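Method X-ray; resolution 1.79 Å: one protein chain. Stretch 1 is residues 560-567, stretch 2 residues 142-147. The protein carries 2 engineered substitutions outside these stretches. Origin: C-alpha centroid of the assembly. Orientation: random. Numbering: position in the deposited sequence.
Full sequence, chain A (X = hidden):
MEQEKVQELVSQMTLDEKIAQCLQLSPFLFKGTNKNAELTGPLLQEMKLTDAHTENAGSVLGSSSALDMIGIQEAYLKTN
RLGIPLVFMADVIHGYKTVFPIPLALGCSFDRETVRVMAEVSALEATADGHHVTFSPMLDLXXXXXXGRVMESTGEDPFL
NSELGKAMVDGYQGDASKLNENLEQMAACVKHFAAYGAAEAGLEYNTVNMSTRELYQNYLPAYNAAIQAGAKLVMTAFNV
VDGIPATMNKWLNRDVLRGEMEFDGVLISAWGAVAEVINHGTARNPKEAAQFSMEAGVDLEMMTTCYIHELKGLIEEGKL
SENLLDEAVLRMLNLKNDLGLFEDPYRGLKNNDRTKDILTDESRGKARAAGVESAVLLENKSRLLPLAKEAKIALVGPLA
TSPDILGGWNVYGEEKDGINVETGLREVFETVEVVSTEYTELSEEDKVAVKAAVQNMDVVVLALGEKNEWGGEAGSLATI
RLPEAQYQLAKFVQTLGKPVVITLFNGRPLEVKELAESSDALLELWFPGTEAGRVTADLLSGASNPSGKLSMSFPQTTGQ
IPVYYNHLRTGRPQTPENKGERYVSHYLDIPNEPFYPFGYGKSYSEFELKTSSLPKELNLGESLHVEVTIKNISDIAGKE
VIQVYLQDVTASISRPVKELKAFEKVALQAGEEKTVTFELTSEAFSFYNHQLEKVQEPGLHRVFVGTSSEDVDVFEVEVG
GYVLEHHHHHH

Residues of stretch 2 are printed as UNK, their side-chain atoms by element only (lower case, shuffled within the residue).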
# COMPACT_ATOMS: atom_id res chain seq x y z
N GLN A 560 9.17 4.57 -3.16
CA GLN A 560 8.80 5.41 -2.04
C GLN A 560 7.27 5.48 -1.83
O GLN A 560 6.77 5.97 -0.83
CB GLN A 560 9.38 6.81 -2.24
CG GLN A 560 9.45 7.59 -0.91
CD GLN A 560 9.99 9.02 -1.07
OE1 GLN A 560 9.67 9.73 -2.04
NE2 GLN A 560 10.91 9.39 -0.18
N ILE A 561 6.51 5.08 -2.83
CA ILE A 561 5.04 5.17 -2.80
C ILE A 561 4.39 4.22 -1.76
O ILE A 561 4.73 3.03 -1.72
CB ILE A 561 4.48 4.91 -4.20
CG1 ILE A 561 4.91 6.01 -5.17
CG2 ILE A 561 2.95 4.84 -4.12
CD1 ILE A 561 4.57 5.66 -6.62
N PRO A 562 3.45 4.72 -0.94
CA PRO A 562 2.96 6.10 -0.95
C PRO A 562 3.71 7.00 -0.02
O PRO A 562 4.11 6.56 1.12
CB PRO A 562 1.56 5.97 -0.36
CG PRO A 562 1.63 4.78 0.56
CD PRO A 562 2.51 3.83 -0.21
N VAL A 563 3.93 8.21 -0.49
CA VAL A 563 4.59 9.25 0.27
C VAL A 563 3.69 10.50 0.21
O VAL A 563 3.23 10.91 -0.87
CB VAL A 563 6.03 9.54 -0.26
CG1 VAL A 563 6.06 9.95 -1.72
CG2 VAL A 563 6.66 10.59 0.63
N TYR A 564 3.45 11.13 1.37
CA TYR A 564 2.50 12.21 1.43
C TYR A 564 2.78 13.07 2.66
O TYR A 564 3.41 12.55 3.63
CB TYR A 564 1.05 11.62 1.37
CG TYR A 564 0.77 10.53 2.34
CD1 TYR A 564 0.33 10.82 3.62
CD2 TYR A 564 1.02 9.20 2.05
CE1 TYR A 564 0.05 9.82 4.55
CE2 TYR A 564 0.77 8.19 2.98
CZ TYR A 564 0.27 8.49 4.21
OH TYR A 564 0.08 7.52 5.11
N TYR A 565 2.35 14.35 2.66
CA TYR A 565 2.78 15.27 3.68
C TYR A 565 2.10 15.02 5.04
O TYR A 565 2.71 15.24 6.08
CB TYR A 565 2.62 16.74 3.28
CG TYR A 565 1.20 17.22 3.58
CD1 TYR A 565 0.15 16.95 2.72
CD2 TYR A 565 0.92 17.87 4.77
CE1 TYR A 565 -1.13 17.28 3.06
CE2 TYR A 565 -0.34 18.24 5.12
CZ TYR A 565 -1.36 17.94 4.25
OH TYR A 565 -2.61 18.27 4.65
N ASN A 566 0.83 14.57 5.01
CA ASN A 566 0.06 14.33 6.19
C ASN A 566 0.18 12.95 6.77
O ASN A 566 -0.79 12.19 6.98
CB ASN A 566 -1.37 14.77 5.94
CG ASN A 566 -2.03 14.07 4.81
OD1 ASN A 566 -1.42 13.63 3.81
ND2 ASN A 566 -3.33 13.97 4.94
N HIS A 567 1.42 12.61 7.03
CA HIS A 567 1.80 11.32 7.50
C HIS A 567 1.94 11.25 9.04
O HIS A 567 2.07 12.26 9.68
CB HIS A 567 3.11 10.86 6.83
CG HIS A 567 4.27 11.70 7.18
ND1 HIS A 567 4.99 11.54 8.35
CD2 HIS A 567 4.83 12.75 6.54
CE1 HIS A 567 5.95 12.45 8.41
NE2 HIS A 567 5.87 13.20 7.34
N UNK A 142 -6.02 10.72 -3.46
CA UNK A 142 -4.96 9.98 -4.09
C UNK A 142 -3.62 10.15 -3.36
O UNK A 142 -3.18 11.29 -3.03
c UNK A 142 -4.60 11.82 -5.87
c UNK A 142 -6.05 9.82 -6.33
c UNK A 142 -4.83 10.32 -5.59
N UNK A 143 -2.96 9.01 -3.15
CA UNK A 143 -1.60 8.96 -2.59
C UNK A 143 -0.65 8.12 -3.48
O UNK A 143 0.49 7.90 -3.06
c UNK A 143 -2.35 9.21 -0.20
n UNK A 143 -3.17 7.57 3.69
n UNK A 143 -3.85 9.66 4.27
c UNK A 143 -2.52 8.40 1.08
c UNK A 143 -1.65 8.37 -1.22
c UNK A 143 -3.36 8.82 3.37
n UNK A 143 -3.06 9.25 2.14
N UNK A 144 -1.10 7.67 -4.65
CA UNK A 144 -0.39 6.66 -5.44
C UNK A 144 -0.42 7.08 -6.90
O UNK A 144 -1.35 6.83 -7.65
o UNK A 144 0.70 4.48 -6.76
c UNK A 144 -0.17 4.17 -5.85
c UNK A 144 -0.99 5.27 -5.22
o UNK A 144 -0.41 2.98 -5.49
N UNK A 145 0.66 7.74 -7.35
CA UNK A 145 0.72 8.19 -8.70
C UNK A 145 0.90 7.13 -9.78
O UNK A 145 0.90 7.47 -10.98
c UNK A 145 1.87 9.18 -8.68
c UNK A 145 2.71 8.79 -7.56
c UNK A 145 1.83 8.11 -6.54
N UNK A 146 1.00 5.84 -9.41
CA UNK A 146 0.94 4.74 -10.45
C UNK A 146 -0.41 4.75 -11.08
O UNK A 146 -0.56 4.48 -12.29
c UNK A 146 2.88 2.00 -8.58
c UNK A 146 2.65 3.23 -9.43
n UNK A 146 1.86 1.42 -5.11
n UNK A 146 2.24 2.09 -7.27
n UNK A 146 3.22 0.18 -6.44
c UNK A 146 2.44 1.23 -6.28
c UNK A 146 1.22 3.39 -9.81
N UNK A 147 -1.44 5.08 -10.31
CA UNK A 147 -2.84 5.06 -10.78
C UNK A 147 -3.05 6.19 -11.76
O UNK A 147 -2.87 7.39 -11.45
c UNK A 147 -3.77 5.33 -9.56
c UNK A 147 -6.32 5.82 -9.33
c UNK A 147 -6.45 7.04 -8.66
c UNK A 147 -7.71 7.50 -8.39
n UNK A 147 -7.07 3.90 -10.18
c UNK A 147 -8.89 6.73 -8.69
c UNK A 147 -7.49 5.04 -9.60
c UNK A 147 -5.19 5.02 -9.74
c UNK A 147 -5.71 3.91 -10.27
c UNK A 147 -8.80 5.49 -9.29
O HOH W 1 3.10 8.52 -3.34
O HOH W 2 -3.06 12.06 2.18

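Position 142 carries three side-chain carbons, the first bonded to the other two, so the chain forks at once and ends in two methyl groups. The side chain is out of reach of stretch 1 and takes no part in the contact. A side chain of three carbons branched at CB is valine, Val142.

At position 143 an unbranched run of three carbons leads to a nitrogen and then to a carbon bearing two more nitrogens, a planar guanidinium. The CA-to-CB bond points toward stretch 1, and the chain extends with the terminal group laid flat on the ring of Tyr564, the centres 4.0 Å apart and the planes at 8°. This is arginine, Arg143. Its CZ sits 4.0 Å from the centroid of the Tyr564 ring, over the face, a cation-pi arrangement, while CD lies 3.9 Å from the same centroid in a CH-pi contact; the aromatic face thus receives both the charged group and the aliphatic carbon before it. Nearer the backbone, CB of Pro562 packs 3.5 Å from O of Arg143 and 4.1 Å from its CB.

Position 144 has two side-chain carbons, the second carrying two oxygens: a short carboxylate, one of whose oxygens meets CG2 of Ile561. This is aspartate, Asp144. CG2 of Ile561 approaches its OD1 to 3.5 Å. The same OD1 accepts a hydrogen bond from the backbone N of position 146 at 3.0 Å, which helps to fix the carboxylate beside the chain.

Position 145 shows three carbons that close a ring onto the backbone nitrogen, and one of these ring carbons meets CD1 of Ile561. The ring identifies proline, Pro145. Its CD meets CD1 of Ile561 at 3.7 Å, an apolar contact.

Position 146 again has three carbons, a nitrogen and a carbon with two further nitrogens, one of which meets CG2 of Ile561, so it is a second arginine, Arg146. Unlike Arg143, it bends at chi3 (m), and its guanidinium turns back to the carboxylate: NE donates to OD1 of Asp144 at 2.9 Å, and NH2 forms a salt bridge with OD2 of Asp144 at 2.8 Å. NH2 of Arg146 also lies 3.7 Å from CG2 of Ile561.

Position 147 has one carbon followed by fused five- and six-membered rings holding eight carbons and one nitrogen, the indole of tryptophan, Trp147. It lies out of reach of stretch 1, but its backbone N donates to O of Asp144 at 3.2 Å and closes a type I turn.

No direct hydrogen bond joins the two stretches. Ile561 packs on the turn and its internal salt bridge, Pro562 lies against the start of Arg143, and Tyr564 stacks with the guanidinium. Two waters supply the polar links. Water 1 donates to O of Arg143 at 2.7 Å and accepts from N of Val563 at 3.0 Å, bridging backbones whose N and O are 4.3 Å apart. Water 2 accepts from NE of Arg143 and donates to OD1 of Asn566, both at 2.8 Å, tethering the stacked side chain.

Stretch 2 142-147: VRDPRW
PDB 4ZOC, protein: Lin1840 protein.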